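Local coordinates for protein tyrosyl-tRNA synthetase (Pyrococcus horikoshii, PDB 2CYC) that probably catalyses the ATP-dependent attachment of tyrosine to its cognate tRNA, working as a homodimeric class I aminoacyl-tRNA synthetase, at residues H76-D81 with G85-I90. Sequence-based numbering, arbitrary orientation.
Sequences HSWIND and GDLEVI. With TYR (tyrosine), chain C.
Asp81 and Gly85 bring the two backbones nearest, CA to CA 4.3 Å, where the chain turns from helix 74-79 into helix 87-108. Trp78 makes the largest share of the contact. Its CG stands anti to the backbone N (chi1 160°), which turns the indole to the Leu87 side. Leu87 CD2 sits over one indole face, 4.1 Å from Trp78 CE3, displaced to the rim. A water in the indole plane accepts from Trp78 NE1 and donates to Gly85 O. Ile90 CD1 presses on the helix backbone, 3.5 Å from Trp78 N, and also meets Ser77 CB. Ser77 OG hydrogen-bonds with Ile42 N and Ala73 O. Helix 74-79 closes with a Schellman motif, with Asp81 as the C-prime residue at positive phi. Helix 87-108 opens with Asp86 as N-cap: Asp86 OD1 accepts from Val89 N at 3.1 Å, from above the carboxylate plane. The two helices follow strand 69-72 of the class I Rossmann-fold core, beside the tyrosine pocket. His76 CD2 lies 3.4 Å from CE2 of the bound tyrosine; CE2 sits over one imidazole face, near the rim. With an alanine at His76, Tyr168 would probably lose its edge-to-face partner and Asp175 OD2 a weak hydrogen bond. Lys139 NZ of the second subunit makes a salt bridge with Asp81 OD1 and a hydrogen bond to Trp78 O; Lys165 NZ of the same chain salt-bridges Asp81 OD2.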
ATOM      1  N   HIS A  76      12.230  -1.915  -1.872  1.00 17.96           N
ATOM      2  CA  HIS A  76      11.594  -2.785  -2.860  1.00 20.42           C
ATOM      3  C   HIS A  76      12.203  -4.185  -2.771  1.00 19.38           C
ATOM      4  O   HIS A  76      11.486  -5.179  -2.795  1.00 20.39           O
ATOM      5  CB  HIS A  76      11.791  -2.252  -4.290  1.00 20.00           C
ATOM      6  CG  HIS A  76      11.354  -0.833  -4.482  1.00 22.35           C
ATOM      7  ND1 HIS A  76      12.030   0.236  -3.930  1.00 17.33           N
ATOM      8  CD2 HIS A  76      10.341  -0.303  -5.210  1.00 15.95           C
ATOM      9  CE1 HIS A  76      11.455   1.363  -4.316  1.00 19.40           C
ATOM     10  NE2 HIS A  76      10.427   1.063  -5.093  1.00 15.84           N
ATOM     11  N   SER A  77      13.528  -4.250  -2.682  1.00 17.85           N
ATOM     12  CA  SER A  77      14.237  -5.526  -2.593  1.00 20.53           C
ATOM     13  C   SER A  77      13.913  -6.225  -1.278  1.00 21.35           C
ATOM     14  O   SER A  77      13.835  -7.451  -1.219  1.00 18.59           O
ATOM     15  CB  SER A  77      15.751  -5.302  -2.700  1.00 16.61           C
ATOM     16  OG  SER A  77      16.083  -4.674  -3.923  1.00 20.79           O
ATOM     17  N   TRP A  78      13.744  -5.432  -0.226  1.00 19.14           N
ATOM     18  CA  TRP A  78      13.400  -5.945   1.096  1.00 21.42           C
ATOM     19  C   TRP A  78      12.015  -6.604   0.994  1.00 27.03           C
ATOM     20  O   TRP A  78      11.799  -7.723   1.467  1.00 23.60           O
ATOM     21  CB  TRP A  78      13.400  -4.772   2.085  1.00 19.44           C
ATOM     22  CG  TRP A  78      12.633  -4.970   3.368  1.00 21.19           C
ATOM     23  CD1 TRP A  78      12.636  -6.077   4.177  1.00 20.39           C
ATOM     24  CD2 TRP A  78      11.780  -4.007   4.006  1.00 18.45           C
ATOM     25  NE1 TRP A  78      11.836  -5.859   5.280  1.00 25.70           N
ATOM     26  CE2 TRP A  78      11.298  -4.599   5.200  1.00 20.78           C
ATOM     27  CE3 TRP A  78      11.376  -2.696   3.682  1.00 18.03           C
ATOM     28  CZ2 TRP A  78      10.425  -3.927   6.077  1.00 22.39           C
ATOM     29  CZ3 TRP A  78      10.512  -2.024   4.551  1.00 18.95           C
ATOM     30  CH2 TRP A  78      10.042  -2.646   5.740  1.00 23.65           C
ATOM     31  N   ILE A  79      11.090  -5.900   0.351  1.00 21.36           N
ATOM     32  CA  ILE A  79       9.733  -6.394   0.147  1.00 22.96           C
ATOM     33  C   ILE A  79       9.759  -7.670  -0.685  1.00 24.54           C
ATOM     34  O   ILE A  79       9.023  -8.626  -0.415  1.00 23.12           O
ATOM     35  CB  ILE A  79       8.882  -5.347  -0.603  1.00 18.16           C
ATOM     36  CG1 ILE A  79       8.490  -4.220   0.356  1.00 14.53           C
ATOM     37  CG2 ILE A  79       7.666  -6.013  -1.244  1.00 12.34           C
ATOM     38  CD1 ILE A  79       7.755  -3.075  -0.332  1.00 13.59           C
ATOM     39  N   ASN A  80      10.624  -7.683  -1.694  1.00 18.36           N
ATOM     40  CA  ASN A  80      10.714  -8.833  -2.576  1.00 22.19           C
ATOM     41  C   ASN A  80      11.608  -9.958  -2.050  1.00 20.10           C
ATOM     42  O   ASN A  80      12.013 -10.840  -2.801  1.00 21.73           O
ATOM     43  CB  ASN A  80      11.167  -8.384  -3.975  1.00 14.86           C
ATOM     44  CG  ASN A  80      10.656  -9.307  -5.062  1.00 25.69           C
ATOM     45  OD1 ASN A  80       9.735 -10.090  -4.825  1.00 18.23           O
ATOM     46  ND2 ASN A  80      11.233  -9.214  -6.259  1.00 18.50           N
ATOM     47  N   ASP A  81      11.904  -9.915  -0.754  1.00 22.68           N
ATOM     48  CA  ASP A  81      12.722 -10.927  -0.082  1.00 26.15           C
ATOM     49  C   ASP A  81      14.133 -11.165  -0.621  1.00 31.02           C
ATOM     50  O   ASP A  81      14.616 -12.293  -0.605  1.00 25.86           O
ATOM     51  CB  ASP A  81      11.978 -12.265  -0.053  1.00 28.72           C
ATOM     52  CG  ASP A  81      10.639 -12.168   0.651  1.00 31.89           C
ATOM     53  OD1 ASP A  81      10.592 -11.603   1.766  1.00 30.18           O
ATOM     54  OD2 ASP A  81       9.636 -12.659   0.091  1.00 31.60           O
ATOM     55  N   GLY A  85      15.830 -10.840   2.820  1.00 35.24           N
ATOM     56  CA  GLY A  85      14.993  -9.794   3.380  1.00 31.12           C
ATOM     57  C   GLY A  85      15.651  -8.937   4.446  1.00 29.10           C
ATOM     58  O   GLY A  85      14.957  -8.312   5.251  1.00 30.55           O
ATOM     59  N   ASP A  86      16.980  -8.893   4.460  1.00 29.23           N
ATOM     60  CA  ASP A  86      17.696  -8.091   5.450  1.00 29.71           C
ATOM     61  C   ASP A  86      17.968  -6.714   4.838  1.00 29.95           C
ATOM     62  O   ASP A  86      18.974  -6.508   4.149  1.00 31.95           O
ATOM     63  CB  ASP A  86      19.021  -8.774   5.834  1.00 30.46           C
ATOM     64  CG  ASP A  86      19.712  -8.105   7.022  1.00 38.93           C
ATOM     65  OD1 ASP A  86      19.739  -6.852   7.087  1.00 36.88           O
ATOM     66  OD2 ASP A  86      20.244  -8.835   7.892  1.00 40.99           O
ATOM     67  N   LEU A  87      17.063  -5.776   5.090  1.00 29.64           N
ATOM     68  CA  LEU A  87      17.189  -4.422   4.561  1.00 28.25           C
ATOM     69  C   LEU A  87      18.574  -3.826   4.800  1.00 28.71           C
ATOM     70  O   LEU A  87      19.121  -3.155   3.927  1.00 29.47           O
ATOM     71  CB  LEU A  87      16.115  -3.518   5.178  1.00 20.03           C
ATOM     72  CG  LEU A  87      16.076  -2.065   4.689  1.00 20.01           C
ATOM     73  CD1 LEU A  87      15.931  -2.035   3.167  1.00 19.63           C
ATOM     74  CD2 LEU A  87      14.910  -1.342   5.346  1.00 24.44           C
ATOM     75  N   GLU A  88      19.135  -4.074   5.983  1.00 26.72           N
ATOM     76  CA  GLU A  88      20.461  -3.566   6.337  1.00 28.44           C
ATOM     77  C   GLU A  88      21.521  -4.055   5.352  1.00 29.54           C
ATOM     78  O   GLU A  88      22.349  -3.275   4.880  1.00 27.87           O
ATOM     79  CB  GLU A  88      20.855  -4.050   7.731  1.00 35.45           C
ATOM     80  CG  GLU A  88      19.901  -3.661   8.828  1.00 53.11           C
ATOM     81  CD  GLU A  88      20.352  -2.418   9.538  1.00 61.14           C
ATOM     82  OE1 GLU A  88      20.519  -1.383   8.855  1.00 68.68           O
ATOM     83  OE2 GLU A  88      20.544  -2.479  10.775  1.00 62.33           O
ATOM     84  N   VAL A  89      21.507  -5.358   5.075  1.00 21.08           N
ATOM     85  CA  VAL A  89      22.467  -5.944   4.157  1.00 26.63           C
ATOM     86  C   VAL A  89      22.207  -5.437   2.741  1.00 24.81           C
ATOM     87  O   VAL A  89      23.147  -5.180   1.981  1.00 22.20           O
ATOM     88  CB  VAL A  89      22.399  -7.490   4.191  1.00 30.18           C
ATOM     89  CG1 VAL A  89      23.329  -8.082   3.140  1.00 29.77           C
ATOM     90  CG2 VAL A  89      22.808  -7.990   5.579  1.00 30.03           C
ATOM     91  N   ILE A  90      20.927  -5.299   2.394  1.00 21.99           N
ATOM     92  CA  ILE A  90      20.542  -4.796   1.082  1.00 21.92           C
ATOM     93  C   ILE A  90      21.165  -3.416   0.875  1.00 22.54           C
ATOM     94  O   ILE A  90      21.764  -3.138  -0.164  1.00 22.41           O
ATOM     95  CB  ILE A  90      18.999  -4.709   0.972  1.00 21.43           C
ATOM     96  CG1 ILE A  90      18.437  -6.113   0.739  1.00 19.51           C
ATOM     97  CG2 ILE A  90      18.579  -3.745  -0.150  1.00 13.93           C
ATOM     98  CD1 ILE A  90      16.925  -6.216   0.929  1.00 24.25           C
TER
HETATM   99  N   TYR C 701      11.172  -3.784 -10.496  1.00 14.73           N
HETATM  100  CA  TYR C 701      12.584  -3.537 -10.918  1.00 22.87           C
HETATM  101  C   TYR C 701      13.318  -4.860 -11.128  1.00 25.66           C
HETATM  102  O   TYR C 701      12.750  -5.915 -10.771  1.00 26.49           O
HETATM  103  CB  TYR C 701      13.313  -2.697  -9.858  1.00 14.73           C
HETATM  104  CG  TYR C 701      12.742  -1.302  -9.692  1.00 17.44           C
HETATM  105  CD1 TYR C 701      12.734  -0.398 -10.754  1.00 14.90           C
HETATM  106  CD2 TYR C 701      12.208  -0.884  -8.469  1.00 17.69           C
HETATM  107  CE1 TYR C 701      12.200   0.894 -10.603  1.00 16.73           C
HETATM  108  CE2 TYR C 701      11.686   0.398  -8.306  1.00 16.39           C
HETATM  109  CZ  TYR C 701      11.679   1.281  -9.373  1.00 16.40           C
HETATM  110  OH  TYR C 701      11.145   2.547  -9.206  1.00 16.00           O
HETATM  111  OXT TYR C 701      14.454  -4.826 -11.640  1.00 26.11           O
HETATM  112  O   HOH W   1      11.994  -8.894   6.494  1.00 51.32           O